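Local coordinates for protein catalase-3 (Neurospora crassa, PDB 4AJ9) that breaks hydrogen peroxide down to water and oxygen at a heme, probably protecting the cell from peroxide damage, at residues C[263-277]-C[302-315]. Residues are numbered along the deposited sequence; the frame is centred on the assembly and turned at random.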
loop_
_atom_site.group_PDB
_atom_site.type_symbol
_atom_site.label_atom_id
_atom_site.label_comp_id
_atom_site.label_asym_id
_atom_site.label_seq_id
_atom_site.Cartn_x
_atom_site.Cartn_y
_atom_site.Cartn_z
ATOM N N ILE C 263 8.257 -8.761 -34.585
ATOM C CA ILE C 263 6.805 -8.683 -34.647
ATOM C C ILE C 263 6.312 -7.542 -35.542
ATOM O O ILE C 263 5.377 -7.721 -36.330
ATOM C CB ILE C 263 6.189 -8.591 -33.231
ATOM C CG1 ILE C 263 6.415 -9.914 -32.493
ATOM C CG2 ILE C 263 4.702 -8.243 -33.308
ATOM C CD1 ILE C 263 6.016 -9.897 -31.019
ATOM N N GLU C 264 6.939 -6.377 -35.432
ATOM C CA GLU C 264 6.518 -5.229 -36.234
ATOM C C GLU C 264 6.722 -5.508 -37.714
ATOM O O GLU C 264 5.940 -5.059 -38.547
ATOM C CB GLU C 264 7.290 -3.968 -35.848
ATOM C CG GLU C 264 6.779 -3.273 -34.604
ATOM C CD GLU C 264 5.312 -2.895 -34.714
ATOM O OE1 GLU C 264 4.868 -2.551 -35.836
ATOM O OE2 GLU C 264 4.609 -2.942 -33.675
ATOM N N SER C 265 7.773 -6.253 -38.037
ATOM C CA SER C 265 8.158 -6.462 -39.430
ATOM C C SER C 265 7.372 -7.594 -40.090
ATOM O O SER C 265 7.563 -7.893 -41.272
ATOM C CB SER C 265 9.660 -6.726 -39.536
ATOM O OG SER C 265 10.002 -7.967 -38.948
ATOM N N GLY C 266 6.500 -8.227 -39.316
ATOM C CA GLY C 266 5.649 -9.276 -39.835
ATOM C C GLY C 266 6.341 -10.621 -39.792
ATOM O O GLY C 266 5.919 -11.563 -40.451
ATOM N N ASN C 267 7.415 -10.698 -39.013
ATOM C CA ASN C 267 8.170 -11.935 -38.841
ATOM C C ASN C 267 7.924 -12.523 -37.460
ATOM O O ASN C 267 8.860 -12.746 -36.699
ATOM C CB ASN C 267 9.661 -11.683 -39.023
ATOM C CG ASN C 267 10.041 -11.451 -40.473
ATOM O OD1 ASN C 267 10.205 -12.398 -41.244
ATOM N ND2 ASN C 267 10.195 -10.192 -40.847
ATOM N N ALA C 268 6.658 -12.764 -37.143
ATOM C CA ALA C 268 6.288 -13.268 -35.824
ATOM C C ALA C 268 7.019 -14.566 -35.516
ATOM O O ALA C 268 7.100 -15.460 -36.363
ATOM C CB ALA C 268 4.786 -13.482 -35.752
ATOM N N PRO C 269 7.555 -14.685 -34.294
ATOM C CA PRO C 269 8.227 -15.935 -33.928
ATOM C C PRO C 269 7.221 -17.002 -33.495
ATOM O O PRO C 269 6.142 -16.658 -32.990
ATOM C CB PRO C 269 9.112 -15.509 -32.752
ATOM C CG PRO C 269 8.336 -14.389 -32.101
ATOM C CD PRO C 269 7.612 -13.677 -33.216
ATOM N N SER C 270 7.563 -18.274 -33.707
ATOM C CA SER C 270 6.728 -19.387 -33.271
ATOM C C SER C 270 7.509 -20.385 -32.431
ATOM O O SER C 270 8.735 -20.459 -32.516
ATOM C CB SER C 270 6.101 -20.115 -34.464
ATOM O OG SER C 270 5.265 -19.238 -35.184
ATOM N N TRP C 271 6.772 -21.134 -31.608
ATOM C CA TRP C 271 7.311 -22.256 -30.855
ATOM C C TRP C 271 6.276 -23.357 -30.895
ATOM O O TRP C 271 5.071 -23.094 -30.766
ATOM C CB TRP C 271 7.517 -21.899 -29.383
ATOM C CG TRP C 271 8.607 -20.920 -29.094
ATOM C CD1 TRP C 271 9.864 -21.206 -28.645
ATOM C CD2 TRP C 271 8.532 -19.496 -29.199
ATOM N NE1 TRP C 271 10.577 -20.051 -28.464
ATOM C CE2 TRP C 271 9.785 -18.983 -28.806
ATOM C CE3 TRP C 271 7.530 -18.605 -29.597
ATOM C CZ2 TRP C 271 10.065 -17.619 -28.801
ATOM C CZ3 TRP C 271 7.807 -17.247 -29.588
ATOM C CH2 TRP C 271 9.066 -16.765 -29.190
ATOM N N GLU C 272 6.725 -24.594 -31.057
ATOM C CA GLU C 272 5.787 -25.703 -30.928
ATOM C C GLU C 272 5.695 -26.096 -29.462
ATOM O O GLU C 272 6.701 -26.113 -28.753
ATOM C CB GLU C 272 6.184 -26.881 -31.830
ATOM C CG GLU C 272 5.685 -26.694 -33.278
ATOM C CD GLU C 272 6.250 -27.699 -34.251
ATOM O OE1 GLU C 272 7.206 -28.417 -33.895
ATOM O OE2 GLU C 272 5.728 -27.768 -35.384
ATOM N N LEU C 273 4.479 -26.362 -28.998
ATOM C CA LEU C 273 4.280 -26.920 -27.668
ATOM C C LEU C 273 4.415 -28.431 -27.775
ATOM O O LEU C 273 3.701 -29.059 -28.542
ATOM C CB LEU C 273 2.876 -26.595 -27.148
ATOM C CG LEU C 273 2.591 -27.103 -25.729
ATOM C CD1 LEU C 273 3.605 -26.546 -24.733
ATOM C CD2 LEU C 273 1.176 -26.749 -25.307
ATOM N N ALA C 274 5.326 -29.008 -27.000
ATOM C CA ALA C 274 5.512 -30.449 -27.012
ATOM C C ALA C 274 5.522 -30.949 -25.582
ATOM O O ALA C 274 5.796 -30.183 -24.651
ATOM C CB ALA C 274 6.810 -30.810 -27.717
ATOM N N VAL C 275 5.218 -32.230 -25.407
ATOM C CA VAL C 275 5.212 -32.836 -24.079
ATOM C C VAL C 275 5.966 -34.159 -24.067
ATOM O O VAL C 275 6.020 -34.881 -25.066
ATOM C CB VAL C 275 3.781 -33.134 -23.585
ATOM C CG1 VAL C 275 3.026 -31.830 -23.262
ATOM C CG2 VAL C 275 3.027 -33.971 -24.612
ATOM N N GLN C 276 6.549 -34.473 -22.925
ATOM C CA GLN C 276 6.954 -35.840 -22.658
ATOM C C GLN C 276 5.866 -36.393 -21.758
ATOM O O GLN C 276 5.410 -35.703 -20.860
ATOM C CB GLN C 276 8.310 -35.868 -21.961
ATOM C CG GLN C 276 9.453 -35.417 -22.865
ATOM C CD GLN C 276 10.783 -35.366 -22.138
ATOM O OE1 GLN C 276 11.030 -34.461 -21.336
ATOM N NE2 GLN C 276 11.650 -36.334 -22.417
ATOM N N LEU C 277 5.432 -37.621 -22.012
ATOM C CA LEU C 277 4.370 -38.223 -21.223
ATOM C C LEU C 277 4.888 -39.478 -20.517
ATOM O O LEU C 277 5.468 -40.355 -21.151
ATOM C CB LEU C 277 3.164 -38.540 -22.119
ATOM C CG LEU C 277 2.521 -37.291 -22.736
ATOM C CD1 LEU C 277 1.478 -37.611 -23.810
ATOM C CD2 LEU C 277 1.909 -36.441 -21.626
ATOM N N ALA C 302 11.869 -40.759 -23.481
ATOM C CA ALA C 302 10.512 -40.282 -23.737
ATOM C C ALA C 302 10.605 -39.124 -24.713
ATOM O O ALA C 302 10.995 -38.012 -24.334
ATOM C CB ALA C 302 9.846 -39.841 -22.444
ATOM N N PRO C 303 10.279 -39.390 -25.983
ATOM C CA PRO C 303 10.420 -38.424 -27.073
ATOM C C PRO C 303 9.402 -37.299 -26.948
ATOM O O PRO C 303 8.360 -37.488 -26.319
ATOM C CB PRO C 303 10.113 -39.258 -28.315
ATOM C CG PRO C 303 9.186 -40.316 -27.821
ATOM C CD PRO C 303 9.672 -40.653 -26.436
ATOM N N LEU C 304 9.703 -36.149 -27.541
ATOM C CA LEU C 304 8.779 -35.025 -27.536
ATOM C C LEU C 304 7.591 -35.320 -28.429
ATOM O O LEU C 304 7.745 -35.824 -29.541
ATOM C CB LEU C 304 9.482 -33.751 -28.015
ATOM C CG LEU C 304 10.699 -33.340 -27.184
ATOM C CD1 LEU C 304 11.475 -32.216 -27.850
ATOM C CD2 LEU C 304 10.259 -32.942 -25.791
ATOM N N GLN C 305 6.402 -35.008 -27.936
ATOM C CA GLN C 305 5.195 -35.150 -28.734
ATOM C C GLN C 305 4.562 -33.778 -28.873
ATOM O O GLN C 305 4.149 -33.170 -27.878
ATOM C CB GLN C 305 4.239 -36.149 -28.080
ATOM C CG GLN C 305 4.914 -37.477 -27.737
ATOM C CD GLN C 305 3.952 -38.492 -27.166
ATOM O OE1 GLN C 305 2.919 -38.787 -27.764
ATOM N NE2 GLN C 305 4.279 -39.022 -25.995
ATOM N N VAL C 306 4.525 -33.276 -30.103
ATOM C CA VAL C 306 4.034 -31.929 -30.382
ATOM C C VAL C 306 2.505 -31.845 -30.272
ATOM O O VAL C 306 1.784 -32.644 -30.867
ATOM C CB VAL C 306 4.504 -31.444 -31.781
ATOM C CG1 VAL C 306 3.912 -30.079 -32.117
ATOM C CG2 VAL C 306 6.030 -31.407 -31.854
ATOM N N LEU C 307 2.014 -30.881 -29.500
ATOM C CA LEU C 307 0.576 -30.729 -29.297
ATOM C C LEU C 307 0.001 -29.573 -30.104
ATOM O O LEU C 307 -1.189 -29.559 -30.435
ATOM C CB LEU C 307 0.253 -30.518 -27.801
ATOM C CG LEU C 307 0.606 -31.633 -26.812
ATOM C CD1 LEU C 307 -0.009 -31.361 -25.433
ATOM C CD2 LEU C 307 0.146 -32.989 -27.328
ATOM N N GLY C 308 0.842 -28.596 -30.412
ATOM C CA GLY C 308 0.393 -27.434 -31.156
ATOM C C GLY C 308 1.468 -26.380 -31.319
ATOM O O GLY C 308 2.663 -26.638 -31.094
ATOM N N GLU C 309 1.049 -25.184 -31.724
ATOM C CA GLU C 309 2.012 -24.122 -31.990
ATOM C C GLU C 309 1.514 -22.783 -31.486
ATOM O O GLU C 309 0.327 -22.473 -31.590
ATOM C CB GLU C 309 2.287 -24.022 -33.490
ATOM C CG GLU C 309 3.336 -22.972 -33.849
ATOM C CD GLU C 309 3.784 -23.044 -35.304
ATOM O OE1 GLU C 309 2.989 -22.678 -36.191
ATOM O OE2 GLU C 309 4.933 -23.459 -35.561
ATOM N N MET C 310 2.438 -21.989 -30.957
ATOM C CA MET C 310 2.134 -20.641 -30.523
ATOM C C MET C 310 2.943 -19.654 -31.358
ATOM O O MET C 310 4.128 -19.856 -31.583
ATOM C CB MET C 310 2.460 -20.506 -29.030
ATOM C CG MET C 310 2.895 -19.134 -28.562
ATOM S SD MET C 310 3.026 -19.149 -26.763
ATOM C CE MET C 310 4.794 -19.420 -26.509
ATOM N N THR C 311 2.285 -18.596 -31.824
ATOM C CA THR C 311 2.934 -17.552 -32.610
ATOM C C THR C 311 2.652 -16.214 -31.930
ATOM O O THR C 311 1.494 -15.888 -31.652
ATOM C CB THR C 311 2.388 -17.527 -34.050
ATOM O OG1 THR C 311 2.720 -18.759 -34.697
ATOM C CG2 THR C 311 2.987 -16.380 -34.854
ATOM N N LEU C 312 3.708 -15.457 -31.630
ATOM C CA LEU C 312 3.552 -14.123 -31.050
ATOM C C LEU C 312 3.543 -13.093 -32.174
ATOM O O LEU C 312 4.553 -12.903 -32.847
ATOM C CB LEU C 312 4.679 -13.825 -30.050
ATOM C CG LEU C 312 4.875 -14.863 -28.946
ATOM C CD1 LEU C 312 6.036 -14.501 -28.012
ATOM C CD2 LEU C 312 3.577 -15.041 -28.166
ATOM N N ASN C 313 2.404 -12.438 -32.396
ATOM C CA ASN C 313 2.292 -11.530 -33.535
ATOM C C ASN C 313 1.752 -10.135 -33.225
ATOM O O ASN C 313 1.479 -9.352 -34.137
ATOM C CB ASN C 313 1.464 -12.177 -34.652
ATOM C CG ASN C 313 0.109 -12.642 -34.171
ATOM O OD1 ASN C 313 -0.350 -12.252 -33.095
ATOM N ND2 ASN C 313 -0.535 -13.501 -34.956
ATOM N N ARG C 314 1.582 -9.814 -31.947
ATOM C CA ARG C 314 1.116 -8.473 -31.580
ATOM C C ARG C 314 1.941 -7.875 -30.442
ATOM O O ARG C 314 1.996 -8.442 -29.352
ATOM C CB ARG C 314 -0.366 -8.479 -31.186
ATOM C CG ARG C 314 -1.354 -8.803 -32.301
ATOM C CD ARG C 314 -1.478 -7.669 -33.313
ATOM N NE ARG C 314 -2.624 -7.855 -34.204
ATOM C CZ ARG C 314 -2.588 -8.521 -35.357
ATOM N NH1 ARG C 314 -1.458 -9.078 -35.781
ATOM N NH2 ARG C 314 -3.689 -8.631 -36.090
ATOM N N ASN C 315 2.580 -6.734 -30.703
ATOM C CA ASN C 315 3.272 -5.991 -29.652
ATOM C C ASN C 315 2.260 -5.335 -28.730
ATOM O O ASN C 315 1.141 -5.068 -29.138
ATOM C CB ASN C 315 4.194 -4.919 -30.264
ATOM C CG ASN C 315 5.470 -5.517 -30.826
ATOM O OD1 ASN C 315 6.058 -6.412 -30.220
ATOM N ND2 ASN C 315 5.893 -5.046 -31.999
HETATM O O HOH W 1 3.361 -9.686 -36.414
HETATM O O HOH W 2 6.539 -38.752 -24.514
#
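W271 and M310 form a hydrogen-bonded pair where strands 270-277 and 305-314 run antiparallel in the beta-barrel of the catalase fold. The barrel-interior side is tight: W271 CZ3 lies 3.6 Å from L312 CD1, M310 CE packs near W271 CE3, strand 96-104 adds V101 and F103, and W271 NE1 bonds to M206 O. Further along, L307 N and, weakly, G308 N share L273 O, a classic beta bulge that shifts the register by one; there L307 CD1 meets V275 CG1 at 3.8 Å, the side chains crossing at about a right angle. The opposite face, with partly exposed S270, E272, E309 and T311, is more polar and nearer solvent. S270 OG and T311 OG1 bond at 2.6 Å, and E272 OE2 comes within 4.4 Å of E309 OE2. At one end Q276, extended at chi2 (176°), sends NE2 to A302 O (2.6 Å), in the carbonyl plane, and to L297 O. At the other, N315 ND2 bonds W260 O and, straight (3.0 Å, 169°), E264 OE2 on its anti side, tilted 27° out of the carboxylate plane; I263 CD1 rests against N315 OD1. A leucine replacing N315 would probably leave E264 and W260 O without this donor. The chemistry implies an apolar interior seam, polar ends, and a carboxylate pair whose proton affinity may be raised.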